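Local coordinates for protein putative mandelate racemase (Bordetella bronchiseptica, PDB 3OZY) that is of unknown function but, as a magnesium-binding member of the enolase superfamily, probably acts on acid sugars such as m-xylarate, at residues Gly103-Trp115 and Asp277-Ala289. Sequence-based numbering, arbitrary orientation.
Sequences GIAAMSGVDIALW and DASRAGGITEALA
Asp111 of helix 102-122 meets the first turn of helix 284-296, joining the N-terminal domain to the C-terminal beta-alpha barrel of this enolase superfamily fold. The two helix segments run nearly perpendicular, 97° between their directions. Gly283 is the N-cap residue, and the Asp111 carboxylate lies over this helix start. With CG opposite the backbone N (chi1 -177°), Asp111 reaches it with both oxygens. Asp111 OD2 accepts from Thr285 N at 2.9 Å, almost straight at 175°. Asp111 OD1 offers its syn lone pair to Thr285 OG1, 2.6 Å away. Both oxygens are thus gripped, which fixes the turn of the carboxylate. Trp115 NE1 extends the chain: in its ring plane it gives a hydrogen bond to Thr285 OG1 at 3.0 Å. The helix start would probably stabilise the negative charge of Asp111.

Upstream, Ser108 faces residues 278-283. Its OG gives its proton to Ile104 O within its own helix and takes a weak bond from Gly282 N. Arg280 NE bonds the backbone O of Glu254, a magnesium ligand of the barrel.

Apolar contacts flank the carboxylate. Ile112 CG1 packs against Ile284 CG1, 4.0 Å apart, and Ile112 CD1 touches Ser279 CB. Ile284 CG2 sits over the five-membered ring of Trp115, 3.6 Å from its centroid, a CH-pi contact.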
# COMPACT_ATOMS: atom_id res chain seq x y z
N GLY A 103 0.30 -5.87 -2.54
CA GLY A 103 0.74 -7.05 -1.83
C GLY A 103 -0.34 -7.64 -0.93
O GLY A 103 -0.42 -8.85 -0.75
N ILE A 104 -1.17 -6.77 -0.36
CA ILE A 104 -2.30 -7.23 0.44
C ILE A 104 -3.35 -7.91 -0.45
O ILE A 104 -3.92 -8.93 -0.06
CB ILE A 104 -2.93 -6.06 1.25
CG1 ILE A 104 -1.87 -5.38 2.14
CG2 ILE A 104 -4.12 -6.56 2.07
CD1 ILE A 104 -1.38 -6.25 3.32
N ALA A 105 -3.58 -7.36 -1.65
CA ALA A 105 -4.46 -8.03 -2.61
C ALA A 105 -3.88 -9.40 -2.99
O ALA A 105 -4.60 -10.40 -3.01
CB ALA A 105 -4.68 -7.16 -3.84
N ALA A 106 -2.58 -9.45 -3.26
CA ALA A 106 -1.91 -10.72 -3.55
C ALA A 106 -2.13 -11.75 -2.42
O ALA A 106 -2.48 -12.90 -2.68
CB ALA A 106 -0.41 -10.49 -3.81
N MET A 107 -1.93 -11.32 -1.18
CA MET A 107 -2.17 -12.19 -0.02
C MET A 107 -3.60 -12.69 -0.01
O MET A 107 -3.88 -13.82 0.41
CB MET A 107 -1.98 -11.42 1.30
CG MET A 107 -0.57 -11.18 1.73
SD MET A 107 -0.58 -10.51 3.41
CE MET A 107 -1.17 -11.92 4.36
N SER A 108 -4.51 -11.82 -0.41
CA SER A 108 -5.93 -12.14 -0.41
C SER A 108 -6.25 -13.28 -1.35
O SER A 108 -7.03 -14.17 -1.01
CB SER A 108 -6.75 -10.92 -0.82
OG SER A 108 -6.51 -9.81 0.02
N GLY A 109 -5.66 -13.25 -2.54
CA GLY A 109 -5.85 -14.31 -3.53
C GLY A 109 -5.36 -15.65 -3.01
O GLY A 109 -6.02 -16.68 -3.18
N VAL A 110 -4.21 -15.62 -2.35
CA VAL A 110 -3.63 -16.83 -1.76
C VAL A 110 -4.47 -17.34 -0.59
O VAL A 110 -4.74 -18.54 -0.47
CB VAL A 110 -2.18 -16.58 -1.33
CG1 VAL A 110 -1.63 -17.74 -0.48
CG2 VAL A 110 -1.30 -16.30 -2.56
N ASP A 111 -4.92 -16.41 0.26
CA ASP A 111 -5.79 -16.76 1.38
C ASP A 111 -7.09 -17.42 0.92
O ASP A 111 -7.54 -18.42 1.49
CB ASP A 111 -6.06 -15.52 2.24
CG ASP A 111 -6.89 -15.82 3.48
OD1 ASP A 111 -6.30 -16.20 4.52
OD2 ASP A 111 -8.13 -15.68 3.44
N ILE A 112 -7.71 -16.86 -0.11
CA ILE A 112 -8.90 -17.47 -0.69
C ILE A 112 -8.59 -18.89 -1.16
O ILE A 112 -9.36 -19.81 -0.91
CB ILE A 112 -9.49 -16.62 -1.84
CG1 ILE A 112 -10.15 -15.36 -1.27
CG2 ILE A 112 -10.51 -17.42 -2.62
CD1 ILE A 112 -10.48 -14.29 -2.31
N ALA A 113 -7.44 -19.07 -1.82
CA ALA A 113 -7.07 -20.40 -2.29
C ALA A 113 -6.90 -21.38 -1.12
O ALA A 113 -7.27 -22.55 -1.23
CB ALA A 113 -5.80 -20.34 -3.15
N LEU A 114 -6.35 -20.92 0.00
CA LEU A 114 -6.20 -21.78 1.16
C LEU A 114 -7.56 -22.19 1.73
O LEU A 114 -7.75 -23.32 2.15
CB LEU A 114 -5.35 -21.12 2.24
CG LEU A 114 -3.88 -20.92 1.87
CD1 LEU A 114 -3.14 -20.17 2.96
CD2 LEU A 114 -3.20 -22.27 1.61
N TRP A 115 -8.52 -21.27 1.73
CA TRP A 115 -9.87 -21.60 2.19
C TRP A 115 -10.57 -22.56 1.22
O TRP A 115 -11.29 -23.47 1.65
CB TRP A 115 -10.71 -20.32 2.40
CG TRP A 115 -10.47 -19.68 3.74
CD1 TRP A 115 -9.65 -18.61 4.03
CD2 TRP A 115 -11.06 -20.08 4.98
NE1 TRP A 115 -9.70 -18.33 5.37
CE2 TRP A 115 -10.57 -19.20 5.98
CE3 TRP A 115 -11.96 -21.08 5.34
CZ2 TRP A 115 -10.95 -19.31 7.31
CZ3 TRP A 115 -12.34 -21.19 6.67
CH2 TRP A 115 -11.83 -20.31 7.64
N ASP A 277 -13.27 -6.15 0.54
CA ASP A 277 -13.45 -7.25 -0.39
C ASP A 277 -12.52 -8.38 0.06
O ASP A 277 -11.32 -8.15 0.26
CB ASP A 277 -13.05 -6.72 -1.78
CG ASP A 277 -13.20 -7.73 -2.92
OD1 ASP A 277 -13.17 -8.95 -2.70
OD2 ASP A 277 -13.30 -7.26 -4.08
N ALA A 278 -13.04 -9.58 0.23
CA ALA A 278 -12.20 -10.71 0.63
C ALA A 278 -10.99 -10.91 -0.28
O ALA A 278 -9.96 -11.42 0.16
CB ALA A 278 -13.01 -11.99 0.69
N SER A 279 -11.13 -10.52 -1.56
CA SER A 279 -10.06 -10.71 -2.55
C SER A 279 -9.08 -9.53 -2.66
O SER A 279 -8.16 -9.58 -3.47
CB SER A 279 -10.65 -11.01 -3.93
OG SER A 279 -11.31 -9.87 -4.46
N ARG A 280 -9.29 -8.48 -1.86
CA ARG A 280 -8.44 -7.30 -1.90
C ARG A 280 -7.88 -6.90 -0.53
O ARG A 280 -6.70 -6.56 -0.43
CB ARG A 280 -9.20 -6.08 -2.47
CG ARG A 280 -9.75 -6.28 -3.87
CD ARG A 280 -10.75 -5.18 -4.27
NE ARG A 280 -10.14 -3.88 -4.56
CZ ARG A 280 -9.64 -3.54 -5.74
NH1 ARG A 280 -9.65 -4.41 -6.74
NH2 ARG A 280 -9.14 -2.32 -5.93
N ALA A 281 -8.72 -6.94 0.50
CA ALA A 281 -8.41 -6.31 1.77
C ALA A 281 -7.62 -7.20 2.71
O ALA A 281 -7.26 -6.77 3.81
CB ALA A 281 -9.70 -5.84 2.45
N GLY A 282 -7.36 -8.44 2.29
CA GLY A 282 -6.50 -9.34 3.04
C GLY A 282 -6.87 -10.82 2.93
O GLY A 282 -6.07 -11.67 3.33
N GLY A 283 -8.05 -11.14 2.40
CA GLY A 283 -8.45 -12.53 2.28
C GLY A 283 -9.81 -12.79 2.91
O GLY A 283 -10.40 -11.88 3.49
N ILE A 284 -10.31 -14.01 2.78
CA ILE A 284 -11.44 -14.43 3.58
C ILE A 284 -11.12 -14.26 5.08
O ILE A 284 -11.94 -13.77 5.84
CB ILE A 284 -11.82 -15.88 3.24
CG1 ILE A 284 -12.58 -15.90 1.90
CG2 ILE A 284 -12.64 -16.51 4.36
CD1 ILE A 284 -12.84 -17.31 1.34
N THR A 285 -9.91 -14.63 5.48
CA THR A 285 -9.50 -14.50 6.88
C THR A 285 -9.69 -13.07 7.39
O THR A 285 -10.24 -12.83 8.47
CB THR A 285 -8.05 -14.95 7.05
OG1 THR A 285 -7.91 -16.28 6.55
CG2 THR A 285 -7.62 -14.89 8.51
N GLU A 286 -9.25 -12.11 6.58
CA GLU A 286 -9.31 -10.71 6.99
C GLU A 286 -10.73 -10.13 6.87
O GLU A 286 -11.18 -9.38 7.74
CB GLU A 286 -8.29 -9.89 6.20
CG GLU A 286 -8.07 -8.47 6.73
CD GLU A 286 -7.35 -8.43 8.07
OE1 GLU A 286 -6.99 -9.49 8.62
OE2 GLU A 286 -7.16 -7.31 8.58
N ALA A 287 -11.44 -10.48 5.80
CA ALA A 287 -12.82 -10.00 5.65
C ALA A 287 -13.71 -10.48 6.79
O ALA A 287 -14.60 -9.75 7.23
CB ALA A 287 -13.40 -10.43 4.30
N LEU A 288 -13.49 -11.70 7.27
CA LEU A 288 -14.24 -12.21 8.42
C LEU A 288 -14.09 -11.28 9.62
O LEU A 288 -15.07 -10.97 10.31
CB LEU A 288 -13.77 -13.60 8.81
CG LEU A 288 -14.23 -14.74 7.90
CD1 LEU A 288 -13.48 -16.00 8.28
CD2 LEU A 288 -15.74 -14.94 8.02
N ALA A 289 -12.86 -10.84 9.87
CA ALA A 289 -12.58 -9.99 11.01
C ALA A 289 -13.21 -8.61 10.80
O ALA A 289 -13.75 -8.02 11.74
CB ALA A 289 -11.09 -9.86 11.20